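Side-chain contact in odorant binding protein 4 (Chrysopa pallens, PDB 6JPM), which probably binds odorant molecules, as expected of a small, secreted, mainly helical member of the insect PBP/GOBP family: residues 56-60 with 61-65. Numbering follows the deposited sequence.
Sequences IIKNG and KLDMS
The D63 carboxylate is approached from both sides of its plane: the K58 side chain slants in above one face at OD2, and the backbone N-H of S65 reaches OD1 from the other. K58 touches through CE, 3.5 Å from D63 OD2: the bend at chi3 sets CE beside the carboxylate and the one at chi4 turns NZ aside. K58 NZ stays 4.6 Å from D63 OD2, short of a salt bridge. S65 N donates to D63 OD1 at 2.9 Å, on the anti side, 28° out of the carboxylate plane. D63 is the N-cap of helix 64-70; with CG anti to its N (chi1 -179°), OD1 comes within reach of S65 N, and A66 N adds a weak bond to it.

The backbone here forms a two-residue beta hairpin closed by a type I' turn through N59 and G60. K58 N gives a nearly straight bond to K61 O (3.0 Å). The return bond, K61 N to K58 O, is bent, its donor standing 61° above the carbonyl plane. D63 N donates to I56 O at 2.9 Å.

I56, just ahead of strand 57-58, lays CG2 against L62 CD1 at 3.6 Å, the side chains alongside each other and pointing the same way. I57 and L62 share the buried face, where I57 CD1 folds across to 3.7 Å from L62 N, whose hydrogen goes to the carboxylate of D93. F104 and V67 pack on both I56 and L62.

Replacing D63 by an alanine is likely to strip helix 64-70 of its side-chain cap and K58 of a nearby negative charge. The geometry suggests a helix cap first, with K58 giving aliphatic contact and probably a mild electrostatic pull, while the bond from D63 N to I56 O ties the capping residue to the hairpin.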
ATOM      1  N   ILE A  56       3.040  -3.934  -6.920  1.00 30.68           N
ATOM      2  CA  ILE A  56       3.914  -2.798  -6.638  1.00 27.64           C
ATOM      3  C   ILE A  56       5.183  -3.250  -5.916  1.00 28.07           C
ATOM      4  O   ILE A  56       6.254  -2.666  -6.105  1.00 32.59           O
ATOM      5  CB  ILE A  56       3.125  -1.749  -5.824  1.00 24.10           C
ATOM      6  CG1 ILE A  56       1.961  -1.200  -6.665  1.00 28.76           C
ATOM      7  CG2 ILE A  56       4.029  -0.618  -5.346  1.00 22.95           C
ATOM      8  CD1 ILE A  56       2.418  -0.395  -7.897  1.00 27.47           C
ATOM      9  N   ILE A  57       5.086  -4.273  -5.066  1.00 25.63           N
ATOM     10  CA  ILE A  57       6.235  -4.830  -4.359  1.00 28.47           C
ATOM     11  C   ILE A  57       6.499  -6.236  -4.884  1.00 24.53           C
ATOM     12  O   ILE A  57       5.579  -7.056  -4.990  1.00 21.28           O
ATOM     13  CB  ILE A  57       6.015  -4.850  -2.833  1.00 30.87           C
ATOM     14  CG1 ILE A  57       6.099  -3.441  -2.221  1.00 28.68           C
ATOM     15  CG2 ILE A  57       6.998  -5.786  -2.156  1.00 33.91           C
ATOM     16  CD1 ILE A  57       7.491  -2.814  -2.242  1.00 28.60           C
ATOM     17  N   LYS A  58       7.754  -6.518  -5.210  1.00 25.89           N
ATOM     18  CA  LYS A  58       8.126  -7.834  -5.700  1.00 26.63           C
ATOM     19  C   LYS A  58       9.421  -8.234  -5.018  1.00 25.18           C
ATOM     20  O   LYS A  58      10.420  -7.515  -5.122  1.00 27.79           O
ATOM     21  CB  LYS A  58       8.277  -7.813  -7.228  1.00 33.84           C
ATOM     22  CG  LYS A  58       8.580  -9.142  -7.859  1.00 45.59           C
ATOM     23  CD  LYS A  58       8.486  -9.041  -9.378  1.00 56.92           C
ATOM     24  CE  LYS A  58       9.338  -7.892  -9.923  1.00 67.41           C
ATOM     25  NZ  LYS A  58      10.802  -8.069  -9.678  1.00 74.68           N
ATOM     26  N   ASN A  59       9.406  -9.360  -4.304  1.00 22.30           N
ATOM     27  CA  ASN A  59      10.582  -9.822  -3.560  1.00 29.04           C
ATOM     28  C   ASN A  59      11.128  -8.711  -2.670  1.00 27.62           C
ATOM     29  O   ASN A  59      12.336  -8.473  -2.615  1.00 22.54           O
ATOM     30  CB  ASN A  59      11.678 -10.332  -4.495  1.00 28.80           C
ATOM     31  CG  ASN A  59      11.217 -11.489  -5.360  1.00 32.88           C
ATOM     32  OD1 ASN A  59      11.104 -11.356  -6.572  1.00 42.21           O
ATOM     33  ND2 ASN A  59      10.974 -12.630  -4.737  1.00 34.30           N
ATOM     34  N   GLY A  60      10.230  -8.001  -1.999  1.00 24.33           N
ATOM     35  CA  GLY A  60      10.668  -6.990  -1.058  1.00 20.07           C
ATOM     36  C   GLY A  60      11.199  -5.721  -1.680  1.00 22.82           C
ATOM     37  O   GLY A  60      11.835  -4.926  -0.987  1.00 27.59           O
ATOM     38  N   LYS A  61      10.958  -5.506  -2.959  1.00 24.21           N
ATOM     39  CA  LYS A  61      11.490  -4.303  -3.635  1.00 22.54           C
ATOM     40  C   LYS A  61      10.441  -3.627  -4.517  1.00 28.83           C
ATOM     41  O   LYS A  61       9.717  -4.285  -5.180  1.00 26.02           O
ATOM     42  CB  LYS A  61      12.741  -4.650  -4.437  1.00 22.07           C
ATOM     43  CG  LYS A  61      13.412  -3.490  -5.150  1.00 25.23           C
ATOM     44  CD  LYS A  61      14.612  -3.933  -5.943  1.00 34.41           C
ATOM     45  CE  LYS A  61      15.519  -2.815  -6.369  1.00 34.72           C
ATOM     46  NZ  LYS A  61      14.858  -2.026  -7.410  1.00 41.37           N
ATOM     47  N   LEU A  62      10.421  -2.312  -4.475  1.00 23.92           N
ATOM     48  CA  LEU A  62       9.510  -1.494  -5.292  1.00 26.99           C
ATOM     49  C   LEU A  62       9.773  -1.779  -6.774  1.00 32.40           C
ATOM     50  O   LEU A  62      10.894  -1.724  -7.188  1.00 32.57           O
ATOM     51  CB  LEU A  62       9.722  -0.028  -4.935  1.00 29.49           C
ATOM     52  CG  LEU A  62       8.858   0.956  -5.701  1.00 39.21           C
ATOM     53  CD1 LEU A  62       7.387   0.649  -5.513  1.00 34.59           C
ATOM     54  CD2 LEU A  62       9.160   2.376  -5.270  1.00 35.05           C
ATOM     55  N   ASP A  63       8.744  -2.170  -7.495  1.00 34.64           N
ATOM     56  CA  ASP A  63       8.861  -2.449  -8.939  1.00 36.57           C
ATOM     57  C   ASP A  63       8.437  -1.187  -9.674  1.00 39.49           C
ATOM     58  O   ASP A  63       7.268  -1.035  -9.907  1.00 36.27           O
ATOM     59  CB  ASP A  63       8.048  -3.665  -9.374  1.00 36.53           C
ATOM     60  CG  ASP A  63       8.177  -3.961 -10.853  1.00 37.73           C
ATOM     61  OD1 ASP A  63       8.667  -3.120 -11.546  1.00 35.41           O
ATOM     62  OD2 ASP A  63       7.800  -5.026 -11.257  1.00 38.24           O
ATOM     63  N   MET A  64       9.396  -0.322  -9.982  1.00 40.20           N
ATOM     64  CA  MET A  64       9.092   0.942 -10.647  1.00 41.03           C
ATOM     65  C   MET A  64       8.402   0.748 -11.995  1.00 42.44           C
ATOM     66  O   MET A  64       7.747   1.678 -12.477  1.00 39.58           O
ATOM     67  CB  MET A  64      10.371   1.766 -10.824  1.00 34.39           C
ATOM     68  CG  MET A  64      10.885   2.405  -9.539  1.00 46.54           C
ATOM     69  SD  MET A  64       9.678   3.446  -8.666  1.00 59.11           S
ATOM     70  CE  MET A  64       9.050   4.481  -9.991  1.00 60.30           C
ATOM     71  N   SER A  65       8.514  -0.435 -12.605  1.00 47.96           N
ATOM     72  CA  SER A  65       7.796  -0.698 -13.850  1.00 53.15           C
ATOM     73  C   SER A  65       6.302  -0.815 -13.599  1.00 54.63           C
ATOM     74  O   SER A  65       5.494  -0.182 -14.291  1.00 60.23           O
ATOM     75  CB  SER A  65       8.322  -1.971 -14.510  1.00 56.10           C
ATOM     76  OG  SER A  65       9.711  -1.873 -14.754  1.00 64.96           O
TER